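Long-range contacts in tannase (Fusobacterium nucleatum subsp. nucleatum ATCC 25586, PDB 6YQ4), which probably hydrolyses ester bonds of gallotannins, giving detoxicant activity against them, as a magnesium-binding member of the alpha/beta-hydrolase superfamily: residues 217-222 with 349-354; 224-229 with 343-348; 230-235 with 248-253. All blocks are in the same frame, centred on the assembly; numbering follows the deposited sequence. Where two conformers were deposited one is given.

Interaction 1: residues 217-222 with 349-354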
ATOM      1  N   SER A 217     -11.761   6.966 -11.989  1.00 21.85           N
ATOM      2  CA  SER A 217     -12.173   8.352 -12.193  1.00 28.67           C
ATOM      3  C   SER A 217     -11.091   9.321 -11.744  1.00 27.82           C
ATOM      4  O   SER A 217     -10.858  10.351 -12.390  1.00 32.08           O
ATOM      5  CB  SER A 217     -13.479   8.640 -11.447  1.00 29.36           C
ATOM      6  OG  SER A 217     -13.325   8.385 -10.058  1.00 31.73           O
ATOM      7  N   ALA A 218     -10.424   9.018 -10.633  1.00 21.02           N
ATOM      8  CA  ALA A 218      -9.382   9.913 -10.158  1.00 25.93           C
ATOM      9  C   ALA A 218      -8.228   9.965 -11.145  1.00 24.90           C
ATOM     10  O   ALA A 218      -7.642  11.034 -11.374  1.00 25.50           O
ATOM     11  CB  ALA A 218      -8.906   9.481  -8.770  1.00 21.48           C
ATOM     12  N   TYR A 219      -7.909   8.830 -11.766  1.00 25.51           N
ATOM     13  CA  TYR A 219      -6.777   8.783 -12.692  1.00 20.71           C
ATOM     14  C   TYR A 219      -7.062   9.572 -13.965  1.00 21.77           C
ATOM     15  O   TYR A 219      -6.161  10.204 -14.523  1.00 28.73           O
ATOM     16  CB  TYR A 219      -6.450   7.332 -13.021  1.00 20.42           C
ATOM     17  CG  TYR A 219      -5.066   7.108 -13.604  1.00 23.41           C
ATOM     18  CD1 TYR A 219      -4.871   7.114 -14.979  1.00 21.24           C
ATOM     19  CD2 TYR A 219      -3.961   6.930 -12.785  1.00 19.72           C
ATOM     20  CE1 TYR A 219      -3.601   6.902 -15.528  1.00 21.39           C
ATOM     21  CE2 TYR A 219      -2.688   6.717 -13.317  1.00 32.49           C
ATOM     22  CZ  TYR A 219      -2.521   6.700 -14.701  1.00 34.07           C
ATOM     23  OH  TYR A 219      -1.278   6.494 -15.263  1.00 31.93           O
ATOM     24  N   GLU A 220      -8.310   9.578 -14.414  1.00 22.42           N
ATOM     25  CA  GLU A 220      -8.691  10.340 -15.588  1.00 23.59           C
ATOM     26  C   GLU A 220      -8.939  11.808 -15.271  1.00 34.10           C
ATOM     27  O   GLU A 220      -8.683  12.670 -16.111  1.00 36.55           O
ATOM     28  CB  GLU A 220      -9.927   9.692 -16.213  1.00 26.28           C
ATOM     29  CG  GLU A 220      -9.623   8.290 -16.752  1.00 24.77           C
ATOM     30  CD  GLU A 220      -8.324   8.261 -17.551  1.00 30.31           C
ATOM     31  OE1 GLU A 220      -7.540   7.310 -17.380  1.00 27.48           O
ATOM     32  OE2 GLU A 220      -8.083   9.195 -18.359  1.00 39.23           O
ATOM     33  N   TRP A 221      -9.453  12.114 -14.082  1.00 36.49           N
ATOM     34  CA  TRP A 221      -9.460  13.496 -13.624  1.00 35.65           C
ATOM     35  C   TRP A 221      -8.060  14.107 -13.709  1.00 31.76           C
ATOM     36  O   TRP A 221      -7.864  15.158 -14.328  1.00 31.32           O
ATOM     37  CB  TRP A 221     -10.009  13.565 -12.201  1.00 38.61           C
ATOM     38  CG  TRP A 221      -9.923  14.931 -11.651  1.00 30.73           C
ATOM     39  CD1 TRP A 221     -10.687  16.001 -11.992  1.00 31.27           C
ATOM     40  CD2 TRP A 221      -8.990  15.391 -10.678  1.00 28.10           C
ATOM     41  NE1 TRP A 221     -10.291  17.114 -11.286  1.00 25.38           N
ATOM     42  CE2 TRP A 221      -9.244  16.764 -10.475  1.00 24.43           C
ATOM     43  CE3 TRP A 221      -7.943  14.785  -9.982  1.00 22.53           C
ATOM     44  CZ2 TRP A 221      -8.509  17.531  -9.581  1.00 24.44           C
ATOM     45  CZ3 TRP A 221      -7.217  15.555  -9.091  1.00 32.73           C
ATOM     46  CH2 TRP A 221      -7.504  16.910  -8.897  1.00 30.24           C
ATOM     47  N   MET A 222      -7.067  13.431 -13.136  1.00 23.00           N
ATOM     48  CA  MET A 222      -5.688  13.899 -13.257  1.00 25.98           C
ATOM     49  C   MET A 222      -5.187  13.907 -14.710  1.00 32.27           C
ATOM     50  O   MET A 222      -4.640  14.911 -15.179  1.00 39.75           O
ATOM     51  CB  MET A 222      -4.784  13.041 -12.386  1.00 28.73           C
ATOM     52  CG  MET A 222      -3.510  13.752 -11.987  1.00 39.84           C
ATOM     53  SD  MET A 222      -2.948  13.361 -10.330  1.00 41.10           S
ATOM     54  CE  MET A 222      -4.401  13.829  -9.448  1.00 49.62           C
ATOM     55  N   ARG A 349       1.621   9.682 -19.996  1.00 30.89           N
ATOM     56  CA  ARG A 349       0.794   8.937 -19.059  0.58 29.75           C
ATOM     57  C   ARG A 349       1.300   7.501 -18.975  1.00 25.00           C
ATOM     58  O   ARG A 349       1.966   7.012 -19.880  1.00 30.91           O
ATOM     59  CB  ARG A 349      -0.683   8.986 -19.491  0.58 31.73           C
ATOM     60  CG  ARG A 349      -1.352   7.633 -19.758  0.58 27.10           C
ATOM     61  CD  ARG A 349      -2.514   7.697 -20.770  0.58 25.58           C
ATOM     62  NE  ARG A 349      -3.418   8.838 -20.599  0.58 26.08           N
ATOM     63  CZ  ARG A 349      -4.630   8.777 -20.047  0.58 27.58           C
ATOM     64  NH1 ARG A 349      -5.365   9.874 -19.945  0.58 24.97           N
ATOM     65  NH2 ARG A 349      -5.110   7.629 -19.581  0.58 28.78           N
ATOM     66  N   MET A 350       0.984   6.826 -17.872  1.00 26.97           N
ATOM     67  CA  MET A 350       1.386   5.434 -17.703  1.00 25.48           C
ATOM     68  C   MET A 350       0.272   4.453 -18.070  1.00 29.46           C
ATOM     69  O   MET A 350       0.335   3.782 -19.098  1.00 36.22           O
ATOM     70  CB  MET A 350       1.822   5.189 -16.273  1.00 25.75           C
ATOM     71  CG  MET A 350       2.672   3.966 -16.135  1.00 37.01           C
ATOM     72  SD  MET A 350       2.835   3.432 -14.444  1.00 41.31           S
ATOM     73  CE  MET A 350       2.569   1.658 -14.601  1.00 40.68           C
ATOM     74  N   LYS A 351      -0.739   4.336 -17.226  1.00 34.93           N
ATOM     75  CA  LYS A 351      -1.795   3.378 -17.486  1.00 29.89           C
ATOM     76  C   LYS A 351      -2.814   3.967 -18.457  1.00 29.51           C
ATOM     77  O   LYS A 351      -2.968   5.183 -18.572  1.00 29.84           O
ATOM     78  CB  LYS A 351      -2.467   2.966 -16.174  1.00 29.13           C
ATOM     79  CG  LYS A 351      -1.486   2.442 -15.139  1.00 23.14           C
ATOM     80  CD  LYS A 351      -2.162   1.629 -14.056  1.00 19.79           C
ATOM     81  CE  LYS A 351      -1.117   1.013 -13.148  1.00 19.38           C
ATOM     82  NZ  LYS A 351      -1.695   0.544 -11.836  1.00 23.45           N
ATOM     83  N   SER A 352      -3.506   3.078 -19.175  1.00 25.78           N
ATOM     84  CA  SER A 352      -4.553   3.434 -20.117  1.00 30.44           C
ATOM     85  C   SER A 352      -5.933   3.247 -19.492  1.00 32.92           C
ATOM     86  O   SER A 352      -6.133   2.338 -18.684  1.00 41.80           O
ATOM     87  CB  SER A 352      -4.446   2.586 -21.387  1.00 25.69           C
ATOM     88  OG  SER A 352      -3.117   2.606 -21.863  1.00 30.30           O
ATOM     89  N   PRO A 353      -6.909   4.063 -19.886  1.00 28.74           N
ATOM     90  CA  PRO A 353      -8.207   4.065 -19.204  1.00 32.10           C
ATOM     91  C   PRO A 353      -9.095   2.927 -19.678  1.00 29.64           C
ATOM     92  O   PRO A 353      -9.202   2.679 -20.886  1.00 27.64           O
ATOM     93  CB  PRO A 353      -8.801   5.426 -19.604  1.00 31.16           C
ATOM     94  CG  PRO A 353      -8.248   5.663 -20.980  1.00 35.39           C
ATOM     95  CD  PRO A 353      -6.898   4.969 -21.053  1.00 31.33           C
ATOM     96  N   PRO A 354      -9.820   2.259 -18.764  1.00 32.96           N
ATOM     97  CA  PRO A 354      -9.802   2.482 -17.308  1.00 35.60           C
ATOM     98  C   PRO A 354      -8.612   1.793 -16.632  1.00 36.50           C
ATOM     99  O   PRO A 354      -8.430   0.595 -16.767  1.00 40.98           O
ATOM    100  CB  PRO A 354     -11.138   1.872 -16.828  1.00 23.96           C
ATOM    101  CG  PRO A 354     -11.957   1.674 -18.081  1.00 27.24           C
ATOM    102  CD  PRO A 354     -10.971   1.434 -19.179  1.00 27.65           C
TER
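E220 and R349 form a two-pronged, end-on salt bridge that ties helix 212-223 of this alpha/beta-hydrolase to the irregular loop 349-354. NH1 of R349 donates to E220 OE2 at 3.2 Å, with that oxygen almost in the guanidinium plane; OE1, 3.3 Å from NH2, is tilted somewhat further out of it. Both oxygens use their syn lone pairs, and the two flat groups are only 21° from coplanar, the geometry for which the planar ends of arginine and glutamate are matched. R349 was deposited in two conformers, so the bridge belongs to the one described. The pair is also held from outside: S265 OG bonds to E220 OE2, and V226 O to R349 NE.

One residue earlier on the helix, Y219 places its CG anti to the backbone N (chi1 -162°), and its hydroxyl meets the loop backbone. There OH accepts from K351 N at 3.0 Å (157° at the hydrogen), more weakly from M350 N, and bonds to K445 O. A tyrosine suits the place, being long enough to span from helix to loop and ending in a group that can both accept and donate.

Packing completes the contact. The K351 side chain crosses that of Y219 at about a right angle, and CB of P353 rests on E220 OE1, 3.2 Å away.

Interaction 2: residues 224-229 with 343-348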
ATOM      1  N   ASN A 224      -6.608  13.174 -17.916  1.00 32.98           N
ATOM      2  CA  ASN A 224      -7.349  13.421 -19.144  1.00 37.91           C
ATOM      3  C   ASN A 224      -6.587  14.393 -20.039  1.00 41.02           C
ATOM      4  O   ASN A 224      -6.056  15.409 -19.577  1.00 40.44           O
ATOM      5  CB  ASN A 224      -8.727  13.991 -18.812  1.00 41.96           C
ATOM      6  CG  ASN A 224      -9.602  14.136 -20.023  1.00 37.99           C
ATOM      7  OD1 ASN A 224      -9.942  15.245 -20.423  1.00 44.05           O
ATOM      8  ND2 ASN A 224      -9.990  13.013 -20.608  1.00 29.29           N
ATOM      9  N   GLY A 225      -6.529  14.073 -21.325  1.00 42.42           N
ATOM     10  CA  GLY A 225      -5.833  14.885 -22.295  1.00 37.45           C
ATOM     11  C   GLY A 225      -4.415  14.448 -22.583  1.00 38.53           C
ATOM     12  O   GLY A 225      -3.854  14.859 -23.601  1.00 42.54           O
ATOM     13  N   VAL A 226      -3.818  13.636 -21.713  1.00 29.25           N
ATOM     14  CA  VAL A 226      -2.506  13.050 -21.961  1.00 34.11           C
ATOM     15  C   VAL A 226      -2.759  11.766 -22.748  1.00 29.29           C
ATOM     16  O   VAL A 226      -3.092  10.729 -22.179  1.00 31.73           O
ATOM     17  CB  VAL A 226      -1.747  12.794 -20.656  1.00 37.88           C
ATOM     18  CG1 VAL A 226      -0.284  12.394 -20.940  1.00 32.63           C
ATOM     19  CG2 VAL A 226      -1.822  14.029 -19.744  1.00 27.59           C
ATOM     20  N   ASN A 227      -2.626  11.843 -24.066  1.00 30.75           N
ATOM     21  CA  ASN A 227      -3.115  10.800 -24.959  1.00 41.48           C
ATOM     22  C   ASN A 227      -2.014   9.907 -25.521  1.00 39.46           C
ATOM     23  O   ASN A 227      -2.300   9.040 -26.354  1.00 44.96           O
ATOM     24  CB  ASN A 227      -3.914  11.427 -26.101  1.00 38.04           C
ATOM     25  CG  ASN A 227      -5.200  12.065 -25.613  1.00 44.26           C
ATOM     26  OD1 ASN A 227      -5.779  11.632 -24.610  1.00 43.99           O
ATOM     27  ND2 ASN A 227      -5.649  13.096 -26.310  1.00 34.30           N
ATOM     28  N   SER A 228      -0.777  10.081 -25.085  1.00 37.03           N
ATOM     29  CA  SER A 228       0.308   9.171 -25.429  1.00 43.45           C
ATOM     30  C   SER A 228       0.873   8.601 -24.136  1.00 41.17           C
ATOM     31  O   SER A 228       1.138   9.356 -23.194  1.00 43.62           O
ATOM     32  CB  SER A 228       1.390   9.897 -26.222  1.00 47.44           C
ATOM     33  OG  SER A 228       2.202  10.650 -25.343  1.00 52.69           O
ATOM     34  N   TYR A 229       1.026   7.280 -24.072  1.00 29.27           N
ATOM     35  CA  TYR A 229       1.433   6.598 -22.851  1.00 29.17           C
ATOM     36  C   TYR A 229       2.795   5.932 -23.022  1.00 35.60           C
ATOM     37  O   TYR A 229       3.318   5.797 -24.136  1.00 35.68           O
ATOM     38  CB  TYR A 229       0.392   5.548 -22.425  1.00 33.54           C
ATOM     39  CG  TYR A 229       0.110   4.492 -23.498  1.00 41.27           C
ATOM     40  CD1 TYR A 229      -0.843   4.708 -24.481  1.00 43.19           C
ATOM     41  CD2 TYR A 229       0.811   3.288 -23.524  1.00 39.33           C
ATOM     42  CE1 TYR A 229      -1.091   3.761 -25.461  1.00 47.01           C
ATOM     43  CE2 TYR A 229       0.567   2.337 -24.489  1.00 45.38           C
ATOM     44  CZ  TYR A 229      -0.384   2.577 -25.456  1.00 48.87           C
ATOM     45  OH  TYR A 229      -0.620   1.633 -26.424  1.00 51.43           O
ATOM     46  N   TYR A 343       1.111  20.601 -14.878  1.00 33.81           N
ATOM     47  CA  TYR A 343       2.076  19.712 -14.242  1.00 34.22           C
ATOM     48  C   TYR A 343       1.832  18.256 -14.628  1.00 31.69           C
ATOM     49  O   TYR A 343       2.780  17.483 -14.795  1.00 32.72           O
ATOM     50  CB  TYR A 343       2.024  19.877 -12.713  1.00 29.77           C
ATOM     51  CG  TYR A 343       2.953  18.930 -11.968  1.00 29.45           C
ATOM     52  CD1 TYR A 343       4.314  19.211 -11.846  1.00 28.51           C
ATOM     53  CD2 TYR A 343       2.478  17.737 -11.418  1.00 30.45           C
ATOM     54  CE1 TYR A 343       5.167  18.344 -11.172  1.00 29.34           C
ATOM     55  CE2 TYR A 343       3.327  16.855 -10.752  1.00 22.81           C
ATOM     56  CZ  TYR A 343       4.670  17.165 -10.634  1.00 27.79           C
ATOM     57  OH  TYR A 343       5.522  16.324  -9.943  1.00 28.04           O
ATOM     58  N   THR A 344       0.565  17.861 -14.758  1.00 27.37           N
ATOM     59  CA  THR A 344       0.224  16.467 -15.007  1.00 35.50           C
ATOM     60  C   THR A 344       0.346  16.072 -16.474  1.00 35.37           C
ATOM     61  O   THR A 344       0.306  14.872 -16.775  1.00 31.76           O
ATOM     62  CB  THR A 344      -1.195  16.185 -14.508  1.00 34.13           C
ATOM     63  OG1 THR A 344      -2.069  17.224 -14.963  1.00 42.32           O
ATOM     64  CG2 THR A 344      -1.212  16.169 -12.999  1.00 34.49           C
ATOM     65  N   HIS A 345       0.495  17.041 -17.385  1.00 29.77           N
ATOM     66  CA  HIS A 345       0.623  16.778 -18.808  1.00 36.17           C
ATOM     67  C   HIS A 345       2.073  16.739 -19.268  1.00 35.06           C
ATOM     68  O   HIS A 345       2.336  16.815 -20.472  1.00 35.21           O
ATOM     69  CB  HIS A 345      -0.150  17.833 -19.596  1.00 42.37           C
ATOM     70  CG  HIS A 345      -1.620  17.576 -19.644  1.00 49.61           C
ATOM     71  ND1 HIS A 345      -2.359  17.298 -18.511  1.00 50.20           N
ATOM     72  CD2 HIS A 345      -2.483  17.527 -20.684  1.00 50.89           C
ATOM     73  CE1 HIS A 345      -3.618  17.097 -18.854  1.00 52.11           C
ATOM     74  NE2 HIS A 345      -3.721  17.234 -20.165  1.00 53.02           N
ATOM     75  N   ILE A 346       3.018  16.645 -18.339  1.00 31.61           N
ATOM     76  CA  ILE A 346       4.408  16.881 -18.688  1.00 44.15           C
ATOM     77  C   ILE A 346       5.027  15.564 -19.144  1.00 55.19           C
ATOM     78  O   ILE A 346       5.496  15.456 -20.285  1.00 68.60           O
ATOM     79  CB  ILE A 346       5.157  17.556 -17.518  1.00 46.77           C
ATOM     80  CG1 ILE A 346       4.881  19.072 -17.570  1.00 49.94           C
ATOM     81  CG2 ILE A 346       6.660  17.276 -17.572  1.00 42.33           C
ATOM     82  CD1 ILE A 346       5.706  19.913 -16.615  1.00 50.69           C
ATOM     83  N   GLY A 347       4.994  14.536 -18.310  1.00 47.19           N
ATOM     84  CA  GLY A 347       5.431  13.245 -18.796  1.00 48.61           C
ATOM     85  C   GLY A 347       4.397  12.625 -19.726  1.00 42.64           C
ATOM     86  O   GLY A 347       3.335  13.184 -20.003  1.00 36.19           O
ATOM     87  N   ASP A 348       4.723  11.432 -20.219  1.00 43.11           N
ATOM     88  CA  ASP A 348       3.712  10.573 -20.822  1.00 36.76           C
ATOM     89  C   ASP A 348       2.891   9.926 -19.723  1.00 27.86           C
ATOM     90  O   ASP A 348       3.399   9.632 -18.648  1.00 24.33           O
ATOM     91  CB  ASP A 348       4.346   9.462 -21.654  1.00 42.90           C
ATOM     92  CG  ASP A 348       4.679   9.887 -23.055  1.00 50.54           C
ATOM     93  OD1 ASP A 348       4.227  10.949 -23.536  1.00 54.71           O
ATOM     94  OD2 ASP A 348       5.421   9.128 -23.679  1.00 60.31           O
TER
HETATM   95  O   HOH W   1       4.397   7.430 -26.260  1.00 40.45           O
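V226 and H345 meet in a CH-pi contact at the centre of a partly buried loop-to-loop junction. On one side is the turn between helix 212-223 and strand 228-232, on the other the chain leaving helix 340-344. CG2 of V226 stands over the middle of the imidazole, 3.5 Å from its centroid and only 6° off the ring normal. The valine has CG1 anti to its backbone N (chi1 -171°), which leaves CG2 for the ring while CG1 faces the carbonyl oxygen of G347 at 3.8 Å. A beta-branched residue suits this place because its two methyls serve two different parts of the loop.

At the edge of the same ring, NE2 of H345 lies 3.0 Å from the backbone O of N224, near the ring plane. G225 comes next in the turn; its positive phi of 95° is readily adopted by glycine, and, lacking a side chain, it lets NE2 of H345 come close to its backbone, where a CB would collide with that nitrogen. The N224 side chain turns away to S265 and N266 of helix 259-279, so the turn is fixed on that flank too.

Further along, the strand begins, and D348 comes alongside S228 and Y229. OG of S228 is 2.7 Å from D348 OD1. A water donates both to Y229 O, at 2.9 Å, and to D348 OD2, at 3.3 Å. Serine and aspartate are at home here, short polar side chains at a margin that water reaches.

With D348 ionised, as is likely at this exposed place, its carboxylate and Y229 O are both acceptors and lack a proton to share; the water donates to each and joins them.

Interaction 3: residues 230-235 with 248-253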
ATOM      1  N   SER A 230       3.370   5.525 -21.886  1.00 26.93           N
ATOM      2  CA  SER A 230       4.497   4.597 -21.842  1.00 34.64           C
ATOM      3  C   SER A 230       4.601   4.025 -20.438  1.00 31.03           C
ATOM      4  O   SER A 230       4.485   4.752 -19.453  1.00 44.69           O
ATOM      5  CB  SER A 230       5.825   5.238 -22.249  1.00 39.29           C
ATOM      6  OG  SER A 230       6.065   6.424 -21.533  1.00 47.40           O
ATOM      7  N   ARG A 231       4.828   2.721 -20.366  1.00 27.56           N
ATOM      8  CA  ARG A 231       4.737   1.967 -19.125  1.00 24.27           C
ATOM      9  C   ARG A 231       5.498   0.667 -19.307  1.00 36.00           C
ATOM     10  O   ARG A 231       5.722   0.201 -20.430  1.00 37.95           O
ATOM     11  CB  ARG A 231       3.277   1.666 -18.756  1.00 25.31           C
ATOM     12  CG  ARG A 231       2.522   0.815 -19.837  1.00 27.84           C
ATOM     13  CD  ARG A 231       1.085   0.491 -19.389  1.00 23.98           C
ATOM     14  NE  ARG A 231       0.240  -0.009 -20.473  1.00 41.58           N
ATOM     15  CZ  ARG A 231      -0.575   0.735 -21.221  1.00 43.00           C
ATOM     16  NH1 ARG A 231      -0.662   2.038 -21.024  1.00 42.19           N
ATOM     17  NH2 ARG A 231      -1.298   0.172 -22.186  1.00 39.98           N
ATOM     18  N   MET A 232       5.878   0.071 -18.190  1.00 39.70           N
ATOM     19  CA  MET A 232       6.393  -1.279 -18.266  1.00 49.58           C
ATOM     20  C   MET A 232       5.217  -2.226 -18.424  1.00 41.60           C
ATOM     21  O   MET A 232       4.129  -1.980 -17.898  1.00 44.32           O
ATOM     22  CB  MET A 232       7.244  -1.608 -17.039  1.00 63.04           C
ATOM     23  CG  MET A 232       8.614  -0.941 -17.144  1.00 75.50           C
ATOM     24  SD  MET A 232       9.532  -0.641 -15.620  1.00 86.54           S
ATOM     25  CE  MET A 232      11.169  -0.319 -16.306  1.00 86.51           C
ATOM     26  N   GLU A 233       5.417  -3.269 -19.212  1.00 48.29           N
ATOM     27  CA  GLU A 233       4.383  -4.268 -19.440  1.00 53.31           C
ATOM     28  C   GLU A 233       4.350  -5.206 -18.242  1.00 47.20           C
ATOM     29  O   GLU A 233       5.338  -5.879 -17.943  1.00 55.19           O
ATOM     30  CB  GLU A 233       4.652  -5.015 -20.740  1.00 69.38           C
ATOM     31  CG  GLU A 233       3.966  -6.359 -20.867  1.00 80.58           C
ATOM     32  CD  GLU A 233       4.607  -7.214 -21.947  1.00 84.65           C
ATOM     33  OE1 GLU A 233       5.229  -8.250 -21.618  1.00 84.29           O
ATOM     34  OE2 GLU A 233       4.503  -6.831 -23.128  1.00 87.98           O
ATOM     35  N   PHE A 234       3.236  -5.209 -17.526  1.00 35.03           N
ATOM     36  CA  PHE A 234       2.972  -6.185 -16.485  1.00 41.19           C
ATOM     37  C   PHE A 234       1.894  -7.135 -16.993  1.00 43.55           C
ATOM     38  O   PHE A 234       1.000  -6.726 -17.736  1.00 50.61           O
ATOM     39  CB  PHE A 234       2.551  -5.494 -15.175  1.00 52.05           C
ATOM     40  CG  PHE A 234       3.643  -4.627 -14.569  1.00 58.96           C
ATOM     41  CD1 PHE A 234       3.332  -3.487 -13.851  1.00 51.55           C
ATOM     42  CD2 PHE A 234       4.991  -4.958 -14.748  1.00 69.93           C
ATOM     43  CE1 PHE A 234       4.342  -2.691 -13.302  1.00 55.56           C
ATOM     44  CE2 PHE A 234       6.012  -4.169 -14.210  1.00 69.89           C
ATOM     45  CZ  PHE A 234       5.686  -3.030 -13.486  1.00 65.66           C
ATOM     46  N   THR A 235       2.014  -8.408 -16.640  1.00 39.24           N
ATOM     47  CA  THR A 235       1.079  -9.450 -17.045  1.00 34.01           C
ATOM     48  C   THR A 235       0.411 -10.048 -15.811  1.00 39.09           C
ATOM     49  O   THR A 235       0.718  -9.690 -14.651  1.00 30.23           O
ATOM     50  CB  THR A 235       1.780 -10.557 -17.844  1.00 34.60           C
ATOM     51  OG1 THR A 235       2.495 -11.423 -16.953  1.00 26.79           O
ATOM     52  CG2 THR A 235       2.753  -9.974 -18.856  1.00 34.30           C
ATOM     53  N   LEU A 248      14.506  -2.851 -11.794  1.00 83.39           N
ATOM     54  CA  LEU A 248      14.754  -4.074 -12.547  1.00 88.10           C
ATOM     55  C   LEU A 248      14.436  -3.848 -14.024  1.00 95.31           C
ATOM     56  O   LEU A 248      13.541  -3.070 -14.369  1.00 84.33           O
ATOM     57  CB  LEU A 248      13.932  -5.237 -11.977  1.00 77.94           C
ATOM     58  CG  LEU A 248      14.234  -5.648 -10.523  1.00 73.61           C
ATOM     59  CD1 LEU A 248      13.083  -6.458  -9.938  1.00 72.34           C
ATOM     60  CD2 LEU A 248      15.557  -6.409 -10.391  1.00 65.81           C
ATOM     61  N   THR A 249      15.202  -4.509 -14.896  1.00112.70           N
ATOM     62  CA  THR A 249      15.050  -4.327 -16.338  1.00117.80           C
ATOM     63  C   THR A 249      13.775  -4.995 -16.832  1.00117.62           C
ATOM     64  O   THR A 249      13.620  -6.216 -16.708  1.00124.83           O
ATOM     65  CB  THR A 249      16.255  -4.904 -17.075  1.00119.56           C
ATOM     66  OG1 THR A 249      17.338  -3.970 -17.031  1.00121.37           O
ATOM     67  CG2 THR A 249      15.903  -5.201 -18.531  1.00117.55           C
ATOM     68  N   ARG A 250      12.852  -4.193 -17.375  1.00107.44           N
ATOM     69  CA  ARG A 250      11.637  -4.698 -18.001  1.00103.30           C
ATOM     70  C   ARG A 250      11.449  -4.034 -19.348  1.00 93.42           C
ATOM     71  O   ARG A 250      11.918  -2.917 -19.573  1.00 95.92           O
ATOM     72  CB  ARG A 250      10.386  -4.487 -17.149  1.00107.07           C
ATOM     73  CG  ARG A 250      10.154  -5.686 -16.313  1.00114.76           C
ATOM     74  CD  ARG A 250      11.154  -5.552 -15.248  1.00125.42           C
ATOM     75  NE  ARG A 250      11.222  -4.178 -14.764  1.00131.01           N
ATOM     76  CZ  ARG A 250      10.865  -3.785 -13.485  1.00127.76           C
ATOM     77  NH1 ARG A 250      10.467  -4.688 -12.616  1.00125.47           N
ATOM     78  NH2 ARG A 250      10.945  -2.492 -13.148  1.00124.35           N
ATOM     79  N   SER A 251      10.789  -4.752 -20.250  1.00 83.42           N
ATOM     80  CA  SER A 251      10.441  -4.198 -21.544  1.00 77.05           C
ATOM     81  C   SER A 251       9.279  -3.218 -21.394  1.00 74.01           C
ATOM     82  O   SER A 251       8.489  -3.281 -20.446  1.00 63.64           O
ATOM     83  CB  SER A 251      10.093  -5.313 -22.529  1.00 74.36           C
ATOM     84  OG  SER A 251       9.108  -6.176 -21.991  1.00 74.56           O
ATOM     85  N   THR A 252       9.186  -2.296 -22.348  1.00 70.32           N
ATOM     86  CA  THR A 252       8.307  -1.145 -22.225  1.00 61.22           C
ATOM     87  C   THR A 252       7.401  -1.050 -23.447  1.00 57.69           C
ATOM     88  O   THR A 252       7.826  -1.325 -24.570  1.00 57.59           O
ATOM     89  CB  THR A 252       9.144   0.145 -22.029  1.00 62.55           C
ATOM     90  OG1 THR A 252       8.313   1.211 -21.563  1.00 66.12           O
ATOM     91  CG2 THR A 252       9.838   0.562 -23.312  1.00 68.83           C
ATOM     92  N   VAL A 253       6.141  -0.688 -23.224  1.00 56.97           N
ATOM     93  CA  VAL A 253       5.182  -0.495 -24.303  1.00 54.46           C
ATOM     94  C   VAL A 253       4.778   0.976 -24.339  1.00 50.60           C
ATOM     95  O   VAL A 253       4.679   1.633 -23.295  1.00 51.33           O
ATOM     96  CB  VAL A 253       3.956  -1.424 -24.148  1.00 50.53           C
ATOM     97  CG1 VAL A 253       3.294  -1.237 -22.823  1.00 30.22           C
ATOM     98  CG2 VAL A 253       2.953  -1.227 -25.291  1.00 59.15           C
TER
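R231 and V253 form the hydrogen-bonded pair of a short antiparallel sheet. R231 N donates to V253 O at 3.1 Å, and V253 N returns a bond to R231 O at 3.0 Å. The adjoining pair, M232 with T252, is non-hydrogen-bonded, and its CA atoms come within 4.4 Å. Beyond it the chains are no longer regular strands, and E233 N makes just a weak bond to S251 O. A CA-H...O contact from S230 to V253 O adds to the backbone pairing.

One side-chain bond joins the backbone pairs. T252 puts OG1 anti to its own backbone N (chi1 -165°), and the hydroxyl donates to R231 O at 3.0 Å from well above the carbonyl plane, 68° out of it. That oxygen therefore receives two donors from different directions. Threonine suits the place because its hydroxyl, on the beta carbon, is near enough to the backbone to reach the neighbouring strand's carbonyl.

Side-chain packing falls into two sets. The R231 and V253 side chains run side by side on the same face, with CG of the arginine 3.7 Å from CG1 of the valine; the long aliphatic stem thus gives valine a partner while the guanidinium continues to S352. M232 crosses R250 at about a right angle, its CG meeting CB of R250 and its SD 3.4 Å from R250 NH2, though R250 is poorly ordered and this detail is less certain.

The two strands form a sheet of their own, apart from the nine-stranded central one: strand 228-232 follows helix 212-223, strand 252-256 leads toward helix 259-279, and helix 240-244 lies in the connection between them.

In the fold
The three contacts form one continuous patch in which the chain 343-354 runs beside the segment 217-232. Interactions 1 and 2, centres about 10 Å apart, join where R349 N approaches S228 O at 3.3 Å. Interaction 3, centred about 18 Å from each of the others, is nested along the chain inside the loops they close. Its R231 NH1 lies 2.8 Å from M350 O, fastening the two-stranded sheet to interaction 1. All three are away from the magnesium site. Interaction 1 borders the probable catalytic region: M350 is close to a probable Ser-His-Asp triad and K351 to the likely nucleophile elbow, without contact. K351 NZ bonds to D446 O and to a glycerol, probably from the crystallisation liquor.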